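Local coordinates for protein mitomycin biosynthesis 6-O-methyltransferase (Streptomyces lavendulae, PDB 3GWZ) that transfers the methyl group of S-adenosyl-L-methionine to the 6-hydroxyl of demethylated mitomycins, making the quinone methoxy group of mitomycins A and B, at residues L257-A269 with W281-I293. Numbering follows the deposited sequence.
Sequences LPGDFFETIPDGA and WDDDDVVRILRRI. With SAH (S-adenosyl-L-homocysteine), chain G.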
ATOM      1  N   LEU A 257      -5.829 -21.824  22.981  1.00 19.64           N
ATOM      2  CA  LEU A 257      -5.883 -23.267  23.179  1.00 16.15           C
ATOM      3  C   LEU A 257      -5.743 -24.004  21.856  1.00 18.95           C
ATOM      4  O   LEU A 257      -6.713 -24.144  21.111  1.00 18.29           O
ATOM      5  CB  LEU A 257      -7.207 -23.648  23.839  1.00 20.28           C
ATOM      6  CG  LEU A 257      -7.439 -25.144  24.054  1.00 30.58           C
ATOM      7  CD1 LEU A 257      -6.277 -25.764  24.834  1.00 25.71           C
ATOM      8  CD2 LEU A 257      -8.772 -25.374  24.767  1.00 24.91           C
ATOM      9  N   PRO A 258      -4.523 -24.458  21.545  1.00 19.16           N
ATOM     10  CA  PRO A 258      -4.313 -25.311  20.374  1.00 19.32           C
ATOM     11  C   PRO A 258      -4.996 -26.638  20.642  1.00 25.23           C
ATOM     12  O   PRO A 258      -4.744 -27.242  21.684  1.00 20.12           O
ATOM     13  CB  PRO A 258      -2.793 -25.498  20.341  1.00 23.98           C
ATOM     14  CG  PRO A 258      -2.235 -24.371  21.186  1.00 23.27           C
ATOM     15  CD  PRO A 258      -3.264 -24.137  22.240  1.00 21.15           C
ATOM     16  N   GLY A 259      -5.857 -27.088  19.738  1.00 19.64           N
ATOM     17  CA  GLY A 259      -6.613 -28.296  20.000  1.00 17.96           C
ATOM     18  C   GLY A 259      -7.518 -28.710  18.857  1.00 23.48           C
ATOM     19  O   GLY A 259      -7.431 -28.179  17.751  1.00 20.87           O
ATOM     20  N   ASP A 260      -8.389 -29.669  19.143  1.00 18.35           N
ATOM     21  CA  ASP A 260      -9.238 -30.294  18.143  1.00 16.83           C
ATOM     22  C   ASP A 260     -10.635 -30.344  18.730  1.00 18.87           C
ATOM     23  O   ASP A 260     -10.861 -31.027  19.741  1.00 19.69           O
ATOM     24  CB  ASP A 260      -8.715 -31.713  17.862  1.00 19.09           C
ATOM     25  CG  ASP A 260      -9.596 -32.496  16.904  1.00 23.35           C
ATOM     26  OD1 ASP A 260     -10.709 -32.032  16.571  1.00 19.10           O
ATOM     27  OD2 ASP A 260      -9.170 -33.596  16.491  1.00 24.75           O
ATOM     28  N   PHE A 261     -11.579 -29.621  18.126  1.00 18.56           N
ATOM     29  CA  PHE A 261     -12.921 -29.545  18.720  1.00 19.26           C
ATOM     30  C   PHE A 261     -13.713 -30.861  18.671  1.00 19.34           C
ATOM     31  O   PHE A 261     -14.810 -30.960  19.238  1.00 22.16           O
ATOM     32  CB  PHE A 261     -13.744 -28.339  18.208  1.00 14.02           C
ATOM     33  CG  PHE A 261     -13.819 -28.218  16.700  1.00 15.16           C
ATOM     34  CD1 PHE A 261     -14.254 -29.275  15.919  1.00 14.79           C
ATOM     35  CD2 PHE A 261     -13.496 -27.022  16.074  1.00 12.30           C
ATOM     36  CE1 PHE A 261     -14.335 -29.157  14.532  1.00 14.31           C
ATOM     37  CE2 PHE A 261     -13.584 -26.895  14.687  1.00 14.40           C
ATOM     38  CZ  PHE A 261     -13.999 -27.966  13.918  1.00 11.54           C
ATOM     39  N   PHE A 262     -13.157 -31.882  18.030  1.00 15.75           N
ATOM     40  CA  PHE A 262     -13.773 -33.211  18.099  1.00 18.73           C
ATOM     41  C   PHE A 262     -13.352 -33.939  19.373  1.00 23.22           C
ATOM     42  O   PHE A 262     -13.944 -34.953  19.745  1.00 26.23           O
ATOM     43  CB  PHE A 262     -13.405 -34.066  16.892  1.00 18.71           C
ATOM     44  CG  PHE A 262     -14.089 -33.652  15.627  1.00 18.38           C
ATOM     45  CD1 PHE A 262     -15.441 -33.887  15.446  1.00 16.91           C
ATOM     46  CD2 PHE A 262     -13.370 -33.041  14.610  1.00 16.53           C
ATOM     47  CE1 PHE A 262     -16.075 -33.504  14.263  1.00 17.13           C
ATOM     48  CE2 PHE A 262     -13.991 -32.659  13.436  1.00 18.21           C
ATOM     49  CZ  PHE A 262     -15.340 -32.890  13.262  1.00 13.44           C
ATOM     50  N   GLU A 263     -12.324 -33.417  20.031  1.00 20.51           N
ATOM     51  CA  GLU A 263     -11.761 -34.062  21.210  1.00 20.87           C
ATOM     52  C   GLU A 263     -11.897 -33.190  22.445  1.00 26.81           C
ATOM     53  O   GLU A 263     -12.046 -33.700  23.554  1.00 25.19           O
ATOM     54  CB  GLU A 263     -10.287 -34.395  20.982  1.00 20.99           C
ATOM     55  CG  GLU A 263     -10.029 -35.357  19.823  1.00 29.31           C
ATOM     56  CD  GLU A 263     -10.896 -36.616  19.872  1.00 38.41           C
ATOM     57  OE1 GLU A 263     -11.206 -37.104  20.984  1.00 33.64           O
ATOM     58  OE2 GLU A 263     -11.263 -37.124  18.789  1.00 37.44           O
ATOM     59  N   THR A 264     -11.859 -31.873  22.253  1.00 23.77           N
ATOM     60  CA  THR A 264     -11.769 -30.943  23.373  1.00 23.28           C
ATOM     61  C   THR A 264     -12.661 -29.717  23.236  1.00 28.95           C
ATOM     62  O   THR A 264     -12.657 -29.047  22.200  1.00 25.96           O
ATOM     63  CB  THR A 264     -10.321 -30.448  23.538  1.00 32.18           C
ATOM     64  OG1 THR A 264      -9.442 -31.574  23.655  1.00 30.89           O
ATOM     65  CG2 THR A 264     -10.184 -29.557  24.765  1.00 33.35           C
ATOM     66  N   ILE A 265     -13.420 -29.427  24.289  1.00 20.57           N
ATOM     67  CA  ILE A 265     -14.090 -28.139  24.442  1.00 20.10           C
ATOM     68  C   ILE A 265     -13.903 -27.714  25.891  1.00 23.20           C
ATOM     69  O   ILE A 265     -14.305 -28.441  26.792  1.00 25.50           O
ATOM     70  CB  ILE A 265     -15.606 -28.234  24.178  1.00 18.89           C
ATOM     71  CG1 ILE A 265     -15.888 -28.715  22.752  1.00 16.59           C
ATOM     72  CG2 ILE A 265     -16.267 -26.886  24.416  1.00 18.18           C
ATOM     73  CD1 ILE A 265     -15.579 -27.686  21.684  1.00 16.83           C
ATOM     74  N   PRO A 266     -13.282 -26.544  26.124  1.00 24.94           N
ATOM     75  CA  PRO A 266     -13.060 -26.082  27.501  1.00 23.13           C
ATOM     76  C   PRO A 266     -14.353 -26.076  28.302  1.00 21.81           C
ATOM     77  O   PRO A 266     -15.376 -25.557  27.848  1.00 24.23           O
ATOM     78  CB  PRO A 266     -12.563 -24.648  27.316  1.00 24.40           C
ATOM     79  CG  PRO A 266     -11.924 -24.653  25.966  1.00 24.98           C
ATOM     80  CD  PRO A 266     -12.723 -25.616  25.130  1.00 23.07           C
ATOM     81  N   ASP A 267     -14.293 -26.633  29.505  1.00 24.99           N
ATOM     82  CA  ASP A 267     -15.478 -26.815  30.319  1.00 22.21           C
ATOM     83  C   ASP A 267     -15.875 -25.564  31.117  1.00 24.30           C
ATOM     84  O   ASP A 267     -15.023 -24.805  31.589  1.00 24.77           O
ATOM     85  CB  ASP A 267     -15.268 -28.014  31.254  1.00 29.53           C
ATOM     86  CG  ASP A 267     -16.436 -28.239  32.183  1.00 41.06           C
ATOM     87  OD1 ASP A 267     -17.517 -28.640  31.698  1.00 44.86           O
ATOM     88  OD2 ASP A 267     -16.270 -28.017  33.403  1.00 46.86           O
ATOM     89  N   GLY A 268     -17.182 -25.352  31.245  1.00 29.32           N
ATOM     90  CA  GLY A 268     -17.720 -24.387  32.184  1.00 26.26           C
ATOM     91  C   GLY A 268     -17.632 -22.901  31.871  1.00 27.72           C
ATOM     92  O   GLY A 268     -17.592 -22.090  32.792  1.00 23.30           O
ATOM     93  N   ALA A 269     -17.616 -22.525  30.595  1.00 19.53           N
ATOM     94  CA  ALA A 269     -17.674 -21.102  30.252  1.00 23.42           C
ATOM     95  C   ALA A 269     -19.118 -20.608  30.221  1.00 17.96           C
ATOM     96  O   ALA A 269     -20.043 -21.399  30.064  1.00 19.03           O
ATOM     97  CB  ALA A 269     -16.992 -20.839  28.902  1.00 22.87           C
ATOM     98  N   TRP A 281     -19.275 -29.148   8.063  1.00 13.24           N
ATOM     99  CA  TRP A 281     -19.374 -30.551   8.487  1.00 14.41           C
ATOM    100  C   TRP A 281     -20.714 -31.220   8.173  1.00 16.93           C
ATOM    101  O   TRP A 281     -21.756 -30.563   8.166  1.00 13.02           O
ATOM    102  CB  TRP A 281     -19.071 -30.654   9.993  1.00 11.99           C
ATOM    103  CG  TRP A 281     -17.713 -30.087  10.339  1.00 12.82           C
ATOM    104  CD1 TRP A 281     -17.438 -28.843  10.859  1.00 12.02           C
ATOM    105  CD2 TRP A 281     -16.447 -30.727  10.143  1.00 13.83           C
ATOM    106  NE1 TRP A 281     -16.075 -28.683  11.001  1.00 13.84           N
ATOM    107  CE2 TRP A 281     -15.448 -29.825  10.570  1.00 14.17           C
ATOM    108  CE3 TRP A 281     -16.058 -31.977   9.641  1.00 15.05           C
ATOM    109  CZ2 TRP A 281     -14.092 -30.138  10.513  1.00 13.46           C
ATOM    110  CZ3 TRP A 281     -14.720 -32.287   9.600  1.00 14.51           C
ATOM    111  CH2 TRP A 281     -13.749 -31.374  10.027  1.00 14.64           C
ATOM    112  N   ASP A 282     -20.691 -32.530   7.926  1.00 16.89           N
ATOM    113  CA  ASP A 282     -21.944 -33.265   7.716  1.00 18.17           C
ATOM    114  C   ASP A 282     -22.684 -33.463   9.038  1.00 16.16           C
ATOM    115  O   ASP A 282     -22.174 -33.103  10.103  1.00 16.99           O
ATOM    116  CB  ASP A 282     -21.731 -34.599   6.968  1.00 16.28           C
ATOM    117  CG  ASP A 282     -20.926 -35.619   7.770  1.00 20.37           C
ATOM    118  OD1 ASP A 282     -20.856 -35.524   9.010  1.00 17.85           O
ATOM    119  OD2 ASP A 282     -20.352 -36.530   7.139  1.00 21.95           O
ATOM    120  N   ASP A 283     -23.890 -34.021   8.972  1.00 14.65           N
ATOM    121  CA  ASP A 283     -24.737 -34.125  10.161  1.00 15.26           C
ATOM    122  C   ASP A 283     -24.061 -34.879  11.299  1.00 19.44           C
ATOM    123  O   ASP A 283     -24.062 -34.421  12.440  1.00 17.97           O
ATOM    124  CB  ASP A 283     -26.081 -34.785   9.819  1.00 23.94           C
ATOM    125  CG  ASP A 283     -26.977 -33.890   8.983  1.00 25.93           C
ATOM    126  OD1 ASP A 283     -26.612 -32.717   8.733  1.00 20.80           O
ATOM    127  OD2 ASP A 283     -28.055 -34.361   8.568  1.00 27.47           O
ATOM    128  N   ASP A 284     -23.486 -36.037  10.989  1.00 20.27           N
ATOM    129  CA  ASP A 284     -22.802 -36.837  12.003  1.00 22.18           C
ATOM    130  C   ASP A 284     -21.721 -36.026  12.721  1.00 19.87           C
ATOM    131  O   ASP A 284     -21.639 -36.023  13.954  1.00 21.60           O
ATOM    132  CB  ASP A 284     -22.192 -38.096  11.375  1.00 27.70           C
ATOM    133  CG  ASP A 284     -23.246 -39.133  10.990  1.00 45.82           C
ATOM    134  OD1 ASP A 284     -24.411 -39.003  11.435  1.00 47.34           O
ATOM    135  OD2 ASP A 284     -22.908 -40.082  10.245  1.00 49.95           O
ATOM    136  N   ASP A 285     -20.893 -35.330  11.952  1.00 18.03           N
ATOM    137  CA  ASP A 285     -19.803 -34.581  12.556  1.00 14.92           C
ATOM    138  C   ASP A 285     -20.312 -33.366  13.326  1.00 16.29           C
ATOM    139  O   ASP A 285     -19.722 -32.993  14.328  1.00 15.78           O
ATOM    140  CB  ASP A 285     -18.757 -34.184  11.520  1.00 16.23           C
ATOM    141  CG  ASP A 285     -17.915 -35.359  11.073  1.00 20.66           C
ATOM    142  OD1 ASP A 285     -17.748 -36.305  11.870  1.00 21.14           O
ATOM    143  OD2 ASP A 285     -17.426 -35.339   9.926  1.00 18.83           O
ATOM    144  N   VAL A 286     -21.411 -32.762  12.880  1.00 16.50           N
ATOM    145  CA  VAL A 286     -21.982 -31.649  13.636  1.00 14.59           C
ATOM    146  C   VAL A 286     -22.496 -32.133  14.989  1.00 16.74           C
ATOM    147  O   VAL A 286     -22.315 -31.472  16.012  1.00 16.70           O
ATOM    148  CB  VAL A 286     -23.132 -30.951  12.886  1.00 16.52           C
ATOM    149  CG1 VAL A 286     -23.919 -30.061  13.856  1.00 14.75           C
ATOM    150  CG2 VAL A 286     -22.585 -30.133  11.720  1.00 14.08           C
ATOM    151  N   VAL A 287     -23.141 -33.292  14.997  1.00 16.51           N
ATOM    152  CA  VAL A 287     -23.634 -33.837  16.256  1.00 15.22           C
ATOM    153  C   VAL A 287     -22.481 -34.144  17.206  1.00 15.04           C
ATOM    154  O   VAL A 287     -22.578 -33.895  18.409  1.00 20.05           O
ATOM    155  CB  VAL A 287     -24.540 -35.076  16.033  1.00 22.88           C
ATOM    156  CG1 VAL A 287     -24.751 -35.846  17.341  1.00 22.13           C
ATOM    157  CG2 VAL A 287     -25.875 -34.643  15.439  1.00 22.54           C
ATOM    158  N   ARG A 288     -21.379 -34.661  16.669  1.00 15.30           N
ATOM    159  CA  ARG A 288     -20.194 -34.914  17.486  1.00 18.16           C
ATOM    160  C   ARG A 288     -19.735 -33.630  18.166  1.00 22.75           C
ATOM    161  O   ARG A 288     -19.463 -33.610  19.370  1.00 18.22           O
ATOM    162  CB  ARG A 288     -19.045 -35.492  16.647  1.00 21.54           C
ATOM    163  CG  ARG A 288     -19.281 -36.905  16.126  1.00 27.52           C
ATOM    164  CD  ARG A 288     -18.188 -37.303  15.122  1.00 27.89           C
ATOM    165  NE  ARG A 288     -16.899 -37.481  15.779  1.00 32.06           N
ATOM    166  CZ  ARG A 288     -15.719 -37.410  15.167  1.00 38.37           C
ATOM    167  NH1 ARG A 288     -15.644 -37.159  13.862  1.00 28.20           N
ATOM    168  NH2 ARG A 288     -14.609 -37.592  15.868  1.00 33.49           N
ATOM    169  N   ILE A 289     -19.643 -32.553  17.395  1.00 18.96           N
ATOM    170  CA  ILE A 289     -19.198 -31.279  17.948  1.00 17.58           C
ATOM    171  C   ILE A 289     -20.181 -30.769  18.999  1.00 17.13           C
ATOM    172  O   ILE A 289     -19.785 -30.391  20.101  1.00 17.87           O
ATOM    173  CB  ILE A 289     -19.001 -30.205  16.835  1.00 16.08           C
ATOM    174  CG1 ILE A 289     -17.874 -30.623  15.891  1.00 17.26           C
ATOM    175  CG2 ILE A 289     -18.672 -28.851  17.447  1.00 17.40           C
ATOM    176  CD1 ILE A 289     -17.913 -29.907  14.536  1.00 13.85           C
ATOM    177  N   LEU A 290     -21.466 -30.787  18.660  1.00 15.64           N
ATOM    178  CA  LEU A 290     -22.499 -30.222  19.520  1.00 17.58           C
ATOM    179  C   LEU A 290     -22.578 -30.969  20.846  1.00 18.48           C
ATOM    180  O   LEU A 290     -22.780 -30.368  21.908  1.00 16.58           O
ATOM    181  CB  LEU A 290     -23.856 -30.272  18.816  1.00 14.95           C
ATOM    182  CG  LEU A 290     -24.015 -29.317  17.635  1.00 18.94           C
ATOM    183  CD1 LEU A 290     -25.380 -29.508  16.974  1.00 17.62           C
ATOM    184  CD2 LEU A 290     -23.823 -27.873  18.106  1.00 16.89           C
ATOM    185  N   ARG A 291     -22.430 -32.284  20.777  1.00 16.73           N
ATOM    186  CA  ARG A 291     -22.523 -33.103  21.981  1.00 22.65           C
ATOM    187  C   ARG A 291     -21.375 -32.787  22.938  1.00 23.13           C
ATOM    188  O   ARG A 291     -21.579 -32.698  24.148  1.00 23.59           O
ATOM    189  CB  ARG A 291     -22.569 -34.597  21.631  1.00 24.56           C
ATOM    190  CG  ARG A 291     -23.950 -35.068  21.181  1.00 23.21           C
ATOM    191  CD  ARG A 291     -23.987 -36.553  20.826  1.00 33.48           C
ATOM    192  NE  ARG A 291     -25.323 -36.957  20.382  1.00 34.76           N
ATOM    193  CZ  ARG A 291     -25.609 -38.117  19.797  1.00 40.64           C
ATOM    194  NH1 ARG A 291     -24.652 -39.013  19.574  1.00 39.91           N
ATOM    195  NH2 ARG A 291     -26.855 -38.384  19.429  1.00 35.76           N
ATOM    196  N   ARG A 292     -20.173 -32.597  22.398  1.00 22.78           N
ATOM    197  CA  ARG A 292     -19.046 -32.221  23.240  1.00 21.26           C
ATOM    198  C   ARG A 292     -19.236 -30.820  23.823  1.00 21.99           C
ATOM    199  O   ARG A 292     -18.837 -30.552  24.956  1.00 20.01           O
ATOM    200  CB  ARG A 292     -17.715 -32.325  22.494  1.00 23.85           C
ATOM    201  CG  ARG A 292     -16.515 -32.225  23.441  1.00 27.65           C
ATOM    202  CD  ARG A 292     -15.215 -32.645  22.787  1.00 27.68           C
ATOM    203  NE  ARG A 292     -15.250 -34.026  22.311  1.00 27.68           N
ATOM    204  CZ  ARG A 292     -15.011 -35.089  23.073  1.00 36.69           C
ATOM    205  NH1 ARG A 292     -14.732 -34.938  24.361  1.00 34.46           N
ATOM    206  NH2 ARG A 292     -15.053 -36.306  22.545  1.00 26.61           N
ATOM    207  N   ILE A 293     -19.840 -29.921  23.054  1.00 18.79           N
ATOM    208  CA  ILE A 293     -20.128 -28.590  23.567  1.00 19.18           C
ATOM    209  C   ILE A 293     -21.170 -28.687  24.677  1.00 19.81           C
ATOM    210  O   ILE A 293     -20.992 -28.133  25.754  1.00 18.96           O
ATOM    211  CB  ILE A 293     -20.632 -27.640  22.460  1.00 19.36           C
ATOM    212  CG1 ILE A 293     -19.525 -27.392  21.433  1.00 17.41           C
ATOM    213  CG2 ILE A 293     -21.107 -26.322  23.052  1.00 17.50           C
ATOM    214  CD1 ILE A 293     -20.020 -26.668  20.191  1.00 18.99           C
TER
HETATM  215  N   SAH G 352     -14.583 -19.025  13.192  1.00 12.43           N
HETATM  216  CA  SAH G 352     -13.647 -18.448  12.167  1.00 10.20           C
HETATM  217  CB  SAH G 352     -13.102 -19.485  11.165  1.00 11.62           C
HETATM  218  CG  SAH G 352     -14.147 -20.249  10.329  1.00 16.88           C
HETATM  219  SD  SAH G 352     -13.373 -21.319   9.123  1.00  7.27           S
HETATM  220  C   SAH G 352     -14.347 -17.349  11.418  1.00 18.92           C
HETATM  221  O   SAH G 352     -13.686 -16.541  10.759  1.00 17.14           O
HETATM  222  OXT SAH G 352     -15.580 -17.233  11.460  1.00 16.00           O
HETATM  223  C5' SAH G 352     -13.445 -22.868  10.002  1.00 12.17           C
HETATM  224  C4' SAH G 352     -12.288 -23.072  11.002  1.00 12.98           C
HETATM  225  O4' SAH G 352     -12.330 -24.365  11.651  1.00 12.80           O
HETATM  226  C3' SAH G 352     -10.870 -22.955  10.434  1.00 12.81           C
HETATM  227  O3' SAH G 352     -10.228 -21.810  11.016  1.00 13.26           O
HETATM  228  C2' SAH G 352     -10.137 -24.229  10.864  1.00 11.76           C
HETATM  229  O2' SAH G 352      -8.809 -23.999  11.349  1.00 12.62           O
HETATM  230  C1' SAH G 352     -10.979 -24.713  12.021  1.00 12.81           C
HETATM  231  N9  SAH G 352     -10.946 -26.175  12.249  1.00 13.86           N
HETATM  232  C8  SAH G 352     -11.148 -27.138  11.321  1.00 13.93           C
HETATM  233  N7  SAH G 352     -11.082 -28.368  11.891  1.00 14.01           N
HETATM  234  C5  SAH G 352     -10.847 -28.183  13.212  1.00 15.60           C
HETATM  235  C6  SAH G 352     -10.680 -29.053  14.392  1.00 17.12           C
HETATM  236  N6  SAH G 352     -10.756 -30.396  14.230  1.00 11.24           N
HETATM  237  N1  SAH G 352     -10.444 -28.467  15.597  1.00 13.76           N
HETATM  238  C2  SAH G 352     -10.372 -27.134  15.731  1.00 16.26           C
HETATM  239  N3  SAH G 352     -10.520 -26.279  14.697  1.00 15.46           N
HETATM  240  C4  SAH G 352     -10.757 -26.740  13.443  1.00 13.53           C
HETATM  241  O   HOH W   1     -16.472 -33.355  19.807  1.00 30.47           O
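F262 drives the edge of its ring at the face of W281, forming an edge-to-face pair (planes at 88°, centroids 4.9 Å apart) beside the adenine of S-adenosyl-L-homocysteine in the class I methyltransferase fold. The loop after strand 254-258 here packs on helix 283-296. The tight part is the aromatic cluster of F261, F262 and W281. The F261 ring lies against the adenine, whose C6 sits 3.4 Å above the ring plane, over its centre. From the helix, I289 CD1 approaches F261 CE1 at 3.7 Å. An Asx turn shapes the loop: D260 OD1 accepts from F262 N and also from adenine N6, while F261 N donates to adenine N1, consistent with recognition of the base.

The R288 guanidinium lies nearly parallel to the F262 ring (19° between planes), held by its salt bridge to D285. R292 still packs closely through its aliphatic part, CG meeting I265 CG1 at 3.6 Å; beyond its bend at chi3 the contact loosens into polar, water-bridged ends. The single N-H of R292 NE is divided between a water at 2.9 Å and F262 O, a weak bond (3.0 Å, 124°). That water links the segments, donating to both F261 O and R288 O.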